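Local structure of protein yojF (Bacillus subtilis, 1NJH) at residues I26-T32 with T45-R51; Y19-Y25 with Q111-F117. The protein is of unknown function but belongs to the DUF1806 family and forms a two-subunit assembly built largely of antiparallel beta strands. One frame throughout, in Å; residues are numbered along the deposited sequence. Where two conformers were deposited one is given.

Interaction 1 of 2, residues I26-T32 with T45-R51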
# COMPACT_ATOMS: atom_id res chain seq x y z
N ILE A 26 -1.66 0.03 -10.22
CA ILE A 26 -0.88 -0.75 -9.29
C ILE A 26 -1.72 -1.52 -8.26
O ILE A 26 -2.77 -1.03 -7.79
CB ILE A 26 0.13 0.19 -8.55
CG1 ILE A 26 1.18 0.68 -9.56
CG2 ILE A 26 0.77 -0.53 -7.35
CD1 ILE A 26 2.34 1.40 -8.97
N HIS A 27 -1.28 -2.73 -7.96
CA HIS A 27 -1.88 -3.53 -6.91
C HIS A 27 -0.72 -3.76 -5.94
O HIS A 27 0.34 -4.25 -6.34
CB HIS A 27 -2.39 -4.88 -7.41
CG HIS A 27 -3.06 -5.67 -6.33
ND1 HIS A 27 -2.39 -6.56 -5.52
CD2 HIS A 27 -4.33 -5.62 -5.86
CE1 HIS A 27 -3.22 -7.03 -4.60
NE2 HIS A 27 -4.40 -6.47 -4.79
N LEU A 28 -0.90 -3.39 -4.67
CA LEU A 28 0.13 -3.58 -3.64
C LEU A 28 -0.59 -4.10 -2.43
O LEU A 28 -1.49 -3.44 -1.90
CB LEU A 28 0.81 -2.25 -3.31
CG LEU A 28 1.87 -2.33 -2.20
CD1 LEU A 28 3.01 -3.25 -2.61
CD2 LEU A 28 2.38 -0.92 -1.90
N GLU A 29 -0.20 -5.28 -1.99
CA GLU A 29 -0.89 -5.93 -0.88
C GLU A 29 0.06 -6.71 0.02
O GLU A 29 1.05 -7.29 -0.45
CB GLU A 29 -1.96 -6.86 -1.48
CG GLU A 29 -2.62 -7.85 -0.51
CD GLU A 29 -3.70 -8.72 -1.18
OE1 GLU A 29 -3.65 -8.92 -2.41
OE2 GLU A 29 -4.60 -9.22 -0.46
N THR A 30 -0.24 -6.71 1.32
CA THR A 30 0.55 -7.46 2.30
C THR A 30 -0.45 -8.28 3.12
O THR A 30 -1.49 -7.79 3.52
CB THR A 30 1.37 -6.53 3.26
OG1 THR A 30 0.51 -5.57 3.89
CG2 THR A 30 2.44 -5.81 2.50
N THR A 31 -0.10 -9.54 3.36
CA THR A 31 -0.97 -10.44 4.10
C THR A 31 -0.16 -11.16 5.18
O THR A 31 1.07 -11.20 5.12
CB THR A 31 -1.57 -11.50 3.17
OG1 THR A 31 -0.52 -12.17 2.48
CG2 THR A 31 -2.50 -10.85 2.16
N THR A 32 -0.86 -11.74 6.16
CA THR A 32 -0.19 -12.46 7.24
C THR A 32 -1.03 -13.65 7.71
O THR A 32 -2.14 -13.86 7.24
CB THR A 32 0.06 -11.56 8.47
OG1 THR A 32 -1.19 -11.15 9.03
CG2 THR A 32 0.86 -10.33 8.06
N THR A 45 -4.79 -13.54 6.25
CA THR A 45 -5.55 -12.31 6.42
C THR A 45 -4.85 -11.12 5.77
O THR A 45 -3.63 -10.98 5.86
CB THR A 45 -5.77 -12.00 7.92
OG1 THR A 45 -4.50 -11.88 8.57
CG2 THR A 45 -6.57 -13.12 8.57
N VAL A 46 -5.63 -10.27 5.11
CA VAL A 46 -5.08 -9.09 4.45
C VAL A 46 -4.74 -8.04 5.51
O VAL A 46 -5.49 -7.84 6.46
CB VAL A 46 -6.09 -8.49 3.45
CG1 VAL A 46 -5.56 -7.18 2.89
CG2 VAL A 46 -6.33 -9.48 2.31
N VAL A 47 -3.59 -7.39 5.35
CA VAL A 47 -3.16 -6.35 6.29
C VAL A 47 -3.32 -4.97 5.65
O VAL A 47 -4.03 -4.11 6.17
CB VAL A 47 -1.68 -6.57 6.72
CG1 VAL A 47 -1.17 -5.40 7.56
CG2 VAL A 47 -1.56 -7.87 7.51
N ALA A 48 -2.64 -4.76 4.53
CA ALA A 48 -2.70 -3.48 3.82
C ALA A 48 -2.97 -3.81 2.37
O ALA A 48 -2.43 -4.77 1.83
CB ALA A 48 -1.39 -2.71 3.94
N TYR A 49 -3.76 -2.97 1.72
CA TYR A 49 -4.16 -3.27 0.37
C TYR A 49 -4.48 -2.01 -0.43
O TYR A 49 -5.26 -1.17 0.02
CB TYR A 49 -5.40 -4.17 0.52
CG TYR A 49 -6.11 -4.67 -0.70
CD1 TYR A 49 -5.96 -6.00 -1.10
CD2 TYR A 49 -7.03 -3.87 -1.39
CE1 TYR A 49 -6.72 -6.53 -2.15
CE2 TYR A 49 -7.80 -4.39 -2.44
CZ TYR A 49 -7.63 -5.73 -2.81
OH TYR A 49 -8.39 -6.27 -3.83
N ILE A 50 -3.83 -1.85 -1.58
CA ILE A 50 -4.22 -0.75 -2.47
C ILE A 50 -4.37 -1.43 -3.83
O ILE A 50 -3.45 -2.09 -4.31
CB ILE A 50 -3.24 0.46 -2.49
CG1 ILE A 50 -3.90 1.59 -3.30
CG2 ILE A 50 -1.89 0.06 -3.04
CD1 ILE A 50 -3.29 2.97 -3.13
N ARG A 51 -5.55 -1.28 -4.41
CA ARG A 51 -5.84 -1.88 -5.69
C ARG A 51 -6.23 -0.82 -6.71
O ARG A 51 -7.02 0.08 -6.43
CB ARG A 51 -6.98 -2.89 -5.54
CG ARG A 51 -7.28 -3.68 -6.80
CD ARG A 51 -8.25 -4.81 -6.48
NE ARG A 51 -8.43 -5.74 -7.60
CZ ARG A 51 -7.51 -6.59 -8.04
NH1 ARG A 51 -6.31 -6.64 -7.47
NH2 ARG A 51 -7.79 -7.40 -9.04
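Leu-28 and Ile-50, Thr-30 and Ala-48, and Thr-32 and Thr-45 are hydrogen-bonded pairs of two antiparallel strands, 26-32 and 45-51; the axes of the two short segments run at 145° to each other. A classic beta bulge interrupts the ladder: Val-47 and Ala-48 both face Thr-30. Thr-30 O takes a bond of 2.8 Å from Val-47 N and a weak one from Ala-48 N. Thr-30 OG1 accepts a second weak bond from Ala-48 N.

His-27, Glu-29, Tyr-49 and Arg-51 share one face of the sheet. The His-27 ring turns its edge to the face of Tyr-49 in a T-shaped pair, with centroids 5.1 Å apart and planes at 89°. Glu-29 has CG anti to the backbone N (chi1 168°) and an extended chain, which brings its carboxylate to the edge of the Tyr-49 ring, turned nearly at right angles to the ring plane. There Glu-29 CD lies 3.5 Å from Tyr-49 CD1, and Glu-29 OE2 lies 3.3 Å from Val-46 CG2. An alanine at Glu-29 is likely to open a gap beside the Tyr-49 edge and leave Val-46 CG2 without this neighbour. On the other face Leu-28 CB packs on Ile-50 CG2 at 3.6 Å. Thr-32 CG2 and Val-47 CG2 meet tightly at 3.5 Å.

In the conformer given, Arg-51 NH2 is hydrogen-bonded to Thr-118 O. Strand 106-113 flanks strand 24-32, with Leu-110 touching Leu-28. Tyr-49, Ile-50 and Arg-51 pair with a strand of the second subunit, so the antiparallel sheet continues across the interface.

Interaction 2 of 2, residues Y19-Y25 with Q111-F117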
# COMPACT_ATOMS: atom_id res chain seq x y z
N TYR A 19 7.26 0.33 -18.07
CA TYR A 19 6.05 1.02 -17.64
C TYR A 19 6.29 2.43 -17.10
O TYR A 19 5.34 3.09 -16.68
CB TYR A 19 5.34 0.23 -16.53
CG TYR A 19 4.96 -1.18 -16.89
CD1 TYR A 19 3.82 -1.45 -17.65
CD2 TYR A 19 5.74 -2.25 -16.47
CE1 TYR A 19 3.48 -2.76 -17.99
CE2 TYR A 19 5.41 -3.56 -16.80
CZ TYR A 19 4.29 -3.81 -17.56
OH TYR A 19 3.99 -5.11 -17.90
N ALA A 20 7.54 2.89 -17.10
CA ALA A 20 7.83 4.23 -16.61
C ALA A 20 7.35 5.33 -17.56
O ALA A 20 7.32 5.14 -18.77
CB ALA A 20 9.33 4.38 -16.37
N ASP A 21 6.95 6.46 -16.98
CA ASP A 21 6.51 7.65 -17.69
C ASP A 21 5.14 7.69 -18.34
O ASP A 21 4.82 8.62 -19.09
CB ASP A 21 7.59 8.05 -18.71
CG ASP A 21 8.93 8.31 -18.04
OD1 ASP A 21 8.93 9.02 -17.02
OD2 ASP A 21 9.96 7.80 -18.51
N ARG A 22 4.32 6.70 -18.04
CA ARG A 22 2.96 6.69 -18.54
C ARG A 22 2.09 6.15 -17.42
O ARG A 22 2.56 5.40 -16.56
CB ARG A 22 2.83 5.82 -19.80
CG ARG A 22 3.02 4.33 -19.60
CD ARG A 22 2.39 3.59 -20.78
NE ARG A 22 2.70 2.17 -20.79
CZ ARG A 22 3.93 1.69 -20.94
NH1 ARG A 22 4.95 2.53 -21.09
NH2 ARG A 22 4.14 0.38 -20.94
N PRO A 23 0.81 6.54 -17.40
CA PRO A 23 -0.13 6.09 -16.36
C PRO A 23 -0.28 4.58 -16.31
O PRO A 23 -0.51 3.95 -17.34
CB PRO A 23 -1.43 6.78 -16.75
CG PRO A 23 -0.96 8.03 -17.44
CD PRO A 23 0.15 7.50 -18.30
N VAL A 24 -0.14 4.00 -15.13
CA VAL A 24 -0.31 2.56 -14.96
C VAL A 24 -1.13 2.31 -13.71
O VAL A 24 -1.34 3.22 -12.91
CB VAL A 24 1.04 1.81 -14.87
CG1 VAL A 24 1.77 1.93 -16.20
CG2 VAL A 24 1.89 2.35 -13.72
N TYR A 25 -1.63 1.09 -13.58
CA TYR A 25 -2.41 0.73 -12.41
C TYR A 25 -1.54 -0.15 -11.53
O TYR A 25 -0.81 -1.00 -12.02
CB TYR A 25 -3.67 -0.03 -12.81
CG TYR A 25 -4.67 0.85 -13.51
CD1 TYR A 25 -4.60 1.07 -14.88
CD2 TYR A 25 -5.67 1.49 -12.79
CE1 TYR A 25 -5.51 1.90 -15.52
CE2 TYR A 25 -6.58 2.34 -13.42
CZ TYR A 25 -6.50 2.53 -14.79
OH TYR A 25 -7.40 3.35 -15.42
N GLN A 111 2.01 -5.58 -8.23
CA GLN A 111 1.66 -5.84 -9.63
C GLN A 111 1.44 -4.51 -10.37
O GLN A 111 0.86 -3.58 -9.81
CB GLN A 111 0.39 -6.69 -9.69
CG GLN A 111 0.36 -7.90 -8.76
CD GLN A 111 -0.86 -8.77 -9.01
OE1 GLN A 111 -1.91 -8.27 -9.41
NE2 GLN A 111 -0.74 -10.07 -8.77
N ILE A 112 1.89 -4.45 -11.62
CA ILE A 112 1.80 -3.25 -12.45
C ILE A 112 1.15 -3.61 -13.78
O ILE A 112 1.56 -4.58 -14.41
CB ILE A 112 3.22 -2.67 -12.70
CG1 ILE A 112 3.92 -2.44 -11.36
CG2 ILE A 112 3.13 -1.39 -13.52
CD1 ILE A 112 5.37 -2.00 -11.43
N SER A 113 0.18 -2.81 -14.21
CA SER A 113 -0.54 -3.05 -15.46
C SER A 113 -0.96 -1.75 -16.13
O SER A 113 -1.17 -0.74 -15.46
CB SER A 113 -1.79 -3.90 -15.17
OG SER A 113 -2.52 -4.17 -16.37
N GLU A 114 -1.07 -1.77 -17.46
CA GLU A 114 -1.49 -0.60 -18.19
C GLU A 114 -3.01 -0.46 -18.08
O GLU A 114 -3.57 0.61 -18.33
CB GLU A 114 -1.08 -0.73 -19.66
CG GLU A 114 0.39 -1.02 -19.85
CD GLU A 114 0.77 -1.25 -21.30
OE1 GLU A 114 0.68 -0.29 -22.10
OE2 GLU A 114 1.14 -2.39 -21.65
N LYS A 115 -3.68 -1.53 -17.67
CA LYS A 115 -5.13 -1.51 -17.52
C LYS A 115 -5.53 -1.92 -16.11
O LYS A 115 -4.76 -2.58 -15.42
CB LYS A 115 -5.78 -2.47 -18.52
CG LYS A 115 -5.60 -2.09 -19.97
CD LYS A 115 -6.21 -3.16 -20.85
CE LYS A 115 -5.97 -2.88 -22.32
NZ LYS A 115 -6.50 -4.00 -23.15
N PRO A 116 -6.74 -1.54 -15.67
CA PRO A 116 -7.21 -1.89 -14.33
C PRO A 116 -7.19 -3.39 -14.07
O PRO A 116 -7.44 -4.21 -14.97
CB PRO A 116 -8.65 -1.35 -14.32
CG PRO A 116 -8.58 -0.19 -15.23
CD PRO A 116 -7.73 -0.70 -16.37
N PHE A 117 -6.90 -3.76 -12.83
CA PHE A 117 -6.92 -5.17 -12.46
C PHE A 117 -8.37 -5.53 -12.13
O PHE A 117 -9.04 -4.79 -11.42
CB PHE A 117 -6.08 -5.40 -11.20
CG PHE A 117 -4.61 -5.34 -11.43
CD1 PHE A 117 -3.93 -6.46 -11.89
CD2 PHE A 117 -3.91 -4.15 -11.22
CE1 PHE A 117 -2.55 -6.40 -12.14
CE2 PHE A 117 -2.54 -4.08 -11.47
CZ PHE A 117 -1.86 -5.20 -11.93
O HOH W 1 -0.20 2.00 -21.56
O HOH W 2 -2.90 3.06 -18.36
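Tyr-25 CG lies anti to its carbonyl carbon (chi1 -70°), and chi2 of 86° turns the ring so that one face receives Pro-116. Pro-116 CG sits over that face, 3.7 Å from the Tyr-25 ring centroid, in a CH-pi contact. Ser-113 O and Glu-114 O lie at the ring edge, in its plane. Tyr-25 and Ser-113 form an antiparallel hydrogen-bonded pair. The bond from Tyr-25 N to Ser-113 O is short and almost straight, at 2.7 Å and 178°.

Ile-112 CG2 rests over one face of the Tyr-19 ring, 3.8 Å from Tyr-19 CG, and also touches Val-24 CG2. Glu-114 CG comes to the edge of the same ring. Arg-22 NE and Glu-114 OE1 form a salt bridge whose hydrogen bond, at 3.4 Å, is long and weak. A water lies near both, weakly bonded to Arg-22 NE. A second water lies between Pro-23 O and Glu-114 O and probably bridges them.

A type II turn from Tyr-19 to Arg-22 follows helix 9-18 and leads into strand 24-32. Arg-22 NH1 bonds back to Arg-18 O on that helix, while Tyr-19 OH bonds to Asn-93 O. Strand 24-32 lies between strands 106-113 and 45-63 in the antiparallel sheet, and Val-24 has backbone bonding with Val-55 of the latter.

How the interactions relate
Both interactions use strand 24-32, and their centres are about 17 Å apart. Interaction 1 joins it to strand 45-63, and interaction 2 joins its beginning to the end of strand 106-113. Both are partly buried. Both touch the second subunit, interaction 1 with nine residues and interaction 2 with two. Interaction 1 is a longer ladder of backbone bonds, broken by one bulge. Interaction 2 has one bridge pair and relies more on loops, ring faces and water, with a charged pair near the surface and buried tyrosines within. They meet where His-27 O probably accepts a hydrogen bond from Gln-111 N and where Phe-117 packs near His-27 and, in the conformer given, Arg-51.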